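CAIP (Helicobacter cinaedi, PDB 5LBH) is a Dps-like mini-ferritin that binds iron, probably oxidising and storing it, and promotes the differentiation of macrophages into foam cells in atherosclerotic inflammation. Local coordinates at residues A[4-13]-A[56-67]. Numbering follows the deposited sequence.
With FE (Fe (III) ion), chain M.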
loop_
_atom_site.group_PDB
_atom_site.type_symbol
_atom_site.label_atom_id
_atom_site.label_comp_id
_atom_site.label_asym_id
_atom_site.label_seq_id
_atom_site.Cartn_x
_atom_site.Cartn_y
_atom_site.Cartn_z
ATOM N N VAL A 4 24.599 -19.511 -29.453
ATOM C CA VAL A 4 23.679 -18.870 -28.525
ATOM C C VAL A 4 23.764 -17.356 -28.631
ATOM O O VAL A 4 22.739 -16.668 -28.745
ATOM C CB VAL A 4 23.977 -19.361 -27.098
ATOM C CG1 VAL A 4 23.353 -18.445 -26.063
ATOM C CG2 VAL A 4 23.514 -20.808 -26.952
ATOM N N VAL A 5 24.984 -16.815 -28.628
ATOM C CA VAL A 5 25.145 -15.366 -28.683
ATOM C C VAL A 5 24.588 -14.818 -29.996
ATOM O O VAL A 5 23.932 -13.770 -30.014
ATOM C CB VAL A 5 26.619 -14.978 -28.484
ATOM C CG1 VAL A 5 26.824 -13.496 -28.764
ATOM C CG2 VAL A 5 27.044 -15.300 -27.086
ATOM N N GLU A 6 24.816 -15.528 -31.106
ATOM C CA GLU A 6 24.335 -15.043 -32.394
ATOM C C GLU A 6 22.814 -14.975 -32.421
ATOM O O GLU A 6 22.237 -14.033 -32.967
ATOM C CB GLU A 6 24.870 -15.927 -33.525
ATOM C CG GLU A 6 26.409 -15.905 -33.657
ATOM C CD GLU A 6 26.996 -17.084 -34.475
ATOM O OE1 GLU A 6 28.246 -17.212 -34.545
ATOM O OE2 GLU A 6 26.216 -17.896 -35.032
ATOM N N LEU A 7 22.143 -15.959 -31.831
ATOM C CA LEU A 7 20.682 -15.915 -31.790
ATOM C C LEU A 7 20.192 -14.810 -30.861
ATOM O O LEU A 7 19.197 -14.141 -31.161
ATOM C CB LEU A 7 20.124 -17.281 -31.385
ATOM C CG LEU A 7 19.886 -18.257 -32.540
ATOM C CD1 LEU A 7 19.610 -19.649 -32.027
ATOM C CD2 LEU A 7 18.690 -17.787 -33.368
ATOM N N LEU A 8 20.873 -14.615 -29.728
ATOM C CA LEU A 8 20.510 -13.547 -28.805
ATOM C C LEU A 8 20.592 -12.161 -29.451
ATOM O O LEU A 8 19.692 -11.337 -29.252
ATOM C CB LEU A 8 21.396 -13.606 -27.565
ATOM C CG LEU A 8 21.180 -14.698 -26.516
ATOM C CD1 LEU A 8 22.362 -14.677 -25.545
ATOM C CD2 LEU A 8 19.842 -14.574 -25.774
ATOM N N LYS A 9 21.670 -11.858 -30.201
ATOM C CA LYS A 9 21.746 -10.513 -30.789
ATOM C C LYS A 9 20.777 -10.355 -31.945
ATOM O O LYS A 9 20.328 -9.240 -32.227
ATOM C CB LYS A 9 23.151 -10.112 -31.240
ATOM C CG LYS A 9 24.302 -10.766 -30.585
ATOM C CD LYS A 9 25.567 -9.973 -30.852
ATOM C CE LYS A 9 25.643 -9.546 -32.307
ATOM N NZ LYS A 9 26.770 -8.587 -32.520
ATOM N N GLN A 10 20.444 -11.447 -32.622
ATOM C CA GLN A 10 19.382 -11.378 -33.615
ATOM C C GLN A 10 18.054 -11.014 -32.944
ATOM O O GLN A 10 17.339 -10.108 -33.395
ATOM C CB GLN A 10 19.307 -12.709 -34.375
ATOM C CG GLN A 10 18.230 -12.753 -35.446
ATOM C CD GLN A 10 18.537 -11.837 -36.609
ATOM O OE1 GLN A 10 19.661 -11.798 -37.103
ATOM N NE2 GLN A 10 17.554 -11.076 -37.029
ATOM N N ILE A 11 17.732 -11.679 -31.828
ATOM C CA ILE A 11 16.548 -11.307 -31.048
ATOM C C ILE A 11 16.618 -9.831 -30.642
ATOM O O ILE A 11 15.621 -9.102 -30.694
ATOM C CB ILE A 11 16.431 -12.215 -29.806
ATOM C CG1 ILE A 11 16.280 -13.696 -30.203
ATOM C CG2 ILE A 11 15.286 -11.748 -28.925
ATOM C CD1 ILE A 11 15.581 -14.537 -29.239
ATOM N N GLN A 12 17.803 -9.375 -30.226
ATOM C CA GLN A 12 17.979 -7.988 -29.823
ATOM C C GLN A 12 17.617 -7.031 -30.957
ATOM O O GLN A 12 16.837 -6.089 -30.767
ATOM C CB GLN A 12 19.420 -7.766 -29.361
ATOM C CG GLN A 12 19.656 -6.402 -28.747
ATOM C CD GLN A 12 21.118 -6.009 -28.697
ATOM O OE1 GLN A 12 21.991 -6.774 -29.088
ATOM N NE2 GLN A 12 21.389 -4.804 -28.218
ATOM N N ALA A 13 18.168 -7.270 -32.154
ATOM C CA ALA A 13 17.935 -6.359 -33.269
ATOM C C ALA A 13 16.466 -6.346 -33.683
ATOM O O ALA A 13 15.898 -5.279 -33.952
ATOM C CB ALA A 13 18.833 -6.728 -34.449
ATOM N N ALA A 56 20.325 -8.416 -24.375
ATOM C CA ALA A 56 21.627 -7.762 -24.479
ATOM C C ALA A 56 22.499 -8.085 -23.277
ATOM O O ALA A 56 23.705 -8.301 -23.416
ATOM C CB ALA A 56 21.467 -6.245 -24.585
ATOM N N GLU A 57 21.911 -8.051 -22.077
ATOM C CA GLU A 57 22.662 -8.349 -20.866
ATOM C C GLU A 57 23.059 -9.813 -20.782
ATOM O O GLU A 57 24.124 -10.131 -20.245
ATOM C CB GLU A 57 21.854 -7.936 -19.644
ATOM C CG GLU A 57 22.078 -6.480 -19.309
ATOM C CD GLU A 57 21.140 -5.942 -18.256
ATOM O OE1 GLU A 57 21.068 -4.701 -18.153
ATOM O OE2 GLU A 57 20.498 -6.736 -17.519
ATOM N N ARG A 58 22.262 -10.714 -21.349
ATOM C CA ARG A 58 22.683 -12.104 -21.317
ATOM C C ARG A 58 23.908 -12.318 -22.205
ATOM O O ARG A 58 24.844 -13.021 -21.813
ATOM C CB ARG A 58 21.525 -13.010 -21.730
ATOM C CG ARG A 58 21.914 -14.459 -21.769
ATOM C CD ARG A 58 22.223 -14.970 -20.365
ATOM N NE ARG A 58 22.588 -16.386 -20.355
ATOM C CZ ARG A 58 23.374 -16.943 -19.435
ATOM N NH1 ARG A 58 23.883 -16.206 -18.446
ATOM N NH2 ARG A 58 23.660 -18.235 -19.508
ATOM N N VAL A 59 23.948 -11.663 -23.372
ATOM C CA VAL A 59 25.132 -11.714 -24.227
ATOM C C VAL A 59 26.355 -11.265 -23.446
ATOM O O VAL A 59 27.429 -11.875 -23.516
ATOM C CB VAL A 59 24.909 -10.842 -25.486
ATOM C CG1 VAL A 59 26.199 -10.587 -26.233
ATOM C CG2 VAL A 59 23.870 -11.464 -26.387
ATOM N N LEU A 60 26.186 -10.240 -22.627
ATOM C CA LEU A 60 27.323 -9.672 -21.935
ATOM C C LEU A 60 27.856 -10.641 -20.876
ATOM O O LEU A 60 29.062 -10.897 -20.809
ATOM C CB LEU A 60 26.871 -8.345 -21.331
ATOM C CG LEU A 60 27.636 -7.019 -21.312
ATOM C CD1 LEU A 60 28.355 -6.672 -22.559
ATOM C CD2 LEU A 60 26.636 -5.950 -21.049
ATOM N N GLN A 61 26.969 -11.267 -20.103
ATOM C CA GLN A 61 27.425 -12.229 -19.109
ATOM C C GLN A 61 27.973 -13.510 -19.741
ATOM O O GLN A 61 28.636 -14.285 -19.046
ATOM C CB GLN A 61 26.328 -12.461 -18.056
ATOM C CG GLN A 61 24.979 -12.770 -18.583
ATOM C CD GLN A 61 23.872 -12.347 -17.638
ATOM O OE1 GLN A 61 22.932 -13.094 -17.403
ATOM N NE2 GLN A 61 23.959 -11.141 -17.125
ATOM N N LEU A 62 27.669 -13.791 -21.010
ATOM C CA LEU A 62 28.335 -14.873 -21.738
ATOM C C LEU A 62 29.647 -14.417 -22.380
ATOM O O LEU A 62 30.190 -15.126 -23.238
ATOM C CB LEU A 62 27.409 -15.480 -22.796
ATOM C CG LEU A 62 26.185 -16.191 -22.218
ATOM C CD1 LEU A 62 25.070 -16.495 -23.257
ATOM C CD2 LEU A 62 26.687 -17.458 -21.543
ATOM N N GLY A 63 30.099 -13.201 -22.070
ATOM C CA GLY A 63 31.401 -12.732 -22.504
ATOM C C GLY A 63 31.465 -12.161 -23.899
ATOM O O GLY A 63 32.530 -12.195 -24.525
ATOM N N GLU A 64 30.366 -11.616 -24.410
ATOM C CA GLU A 64 30.397 -11.037 -25.739
ATOM C C GLU A 64 29.772 -9.663 -25.698
ATOM O O GLU A 64 29.267 -9.217 -24.668
ATOM C CB GLU A 64 29.653 -11.929 -26.731
ATOM C CG GLU A 64 30.093 -13.370 -26.624
ATOM C CD GLU A 64 31.068 -13.774 -27.686
ATOM O OE1 GLU A 64 32.289 -13.737 -27.400
ATOM O OE2 GLU A 64 30.614 -14.127 -28.802
ATOM N N MET A 65 29.765 -9.008 -26.847
ATOM C CA MET A 65 29.188 -7.680 -26.962
ATOM C C MET A 65 27.913 -7.780 -27.773
ATOM O O MET A 65 27.912 -8.409 -28.840
ATOM C CB MET A 65 30.144 -6.692 -27.640
ATOM C CG MET A 65 31.438 -6.346 -26.900
ATOM S SD MET A 65 32.827 -6.404 -28.059
ATOM C CE MET A 65 32.279 -5.279 -29.355
ATOM N N PRO A 66 26.819 -7.204 -27.306
ATOM C CA PRO A 66 25.605 -7.126 -28.123
ATOM C C PRO A 66 25.719 -5.944 -29.076
ATOM O O PRO A 66 26.700 -5.201 -29.070
ATOM C CB PRO A 66 24.488 -6.924 -27.090
ATOM C CG PRO A 66 25.169 -6.263 -25.910
ATOM C CD PRO A 66 26.649 -6.592 -25.972
ATOM N N TYR A 67 24.686 -5.764 -29.892
ATOM C CA TYR A 67 24.643 -4.576 -30.726
ATOM C C TYR A 67 24.508 -3.350 -29.845
ATOM O O TYR A 67 23.884 -3.382 -28.780
ATOM C CB TYR A 67 23.489 -4.637 -31.713
ATOM C CG TYR A 67 23.642 -5.724 -32.735
ATOM C CD1 TYR A 67 24.739 -5.740 -33.604
ATOM C CD2 TYR A 67 22.673 -6.708 -32.874
ATOM C CE1 TYR A 67 24.872 -6.737 -34.564
ATOM C CE2 TYR A 67 22.791 -7.700 -33.831
ATOM C CZ TYR A 67 23.888 -7.717 -34.670
ATOM O OH TYR A 67 23.988 -8.721 -35.613
HETATM FE FE FE M . 19.484 -3.469 -17.277
HETATM O O HOH W 1 21.977 -10.697 -35.940
#
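Lys9 lays the end of its side chain over one face of the Tyr67 ring. Lys9 NZ lies 3.7 Å from the centroid of the Tyr67 ring in a cation-pi contact, 27° off the normal. Lys9 CE makes a CH-pi contact beside it. The chain bends at the CG-CD bond, which brings CE and NZ above the ring. At the ring's edge a water joins Tyr67 OH to Gln10 OE1.

One turn on, Gln12 grips the backbone of Tyr67 with both ends of its amide. Gln12 OE1 accepts from Tyr67 N at 3.0 Å, and Gln12 NE2 donates to Tyr67 O at 2.9 Å. CG stands anti to the backbone N (chi1 -172°) and the chain runs out extended to the backbone of Tyr67. This pair of bonds satisfies a buried amide and ties the loop after helix 34-61 to helix 4-28.

Toward the start of helix 4-28 the contact is mainly apolar. Leu8 CB meets Val59 CG2 at 3.5 Å, the two side chains lying alongside and pointing opposite ways. Val5 CG1 touches Val59 CG1, while Val5 CG2 packs on Glu64 CG at 3.6 Å. Leu62 CD1 reaches Val4 and Leu8. A Schellman motif with Gly63 at C-prime ends the helix here and turns the chain back over helix 4-28.

The short segments run nearly antiparallel (156°), their axes 9.3 Å apart, as in the ferritin four-helix bundle. Glu57 and Asp53 of this chain bind the iron together with His26 of a second subunit, an intersubunit site as in Dps proteins. Helix 89-116 backs Val4 and Leu8, and helix 70-76 packs against Gln12 and Tyr67.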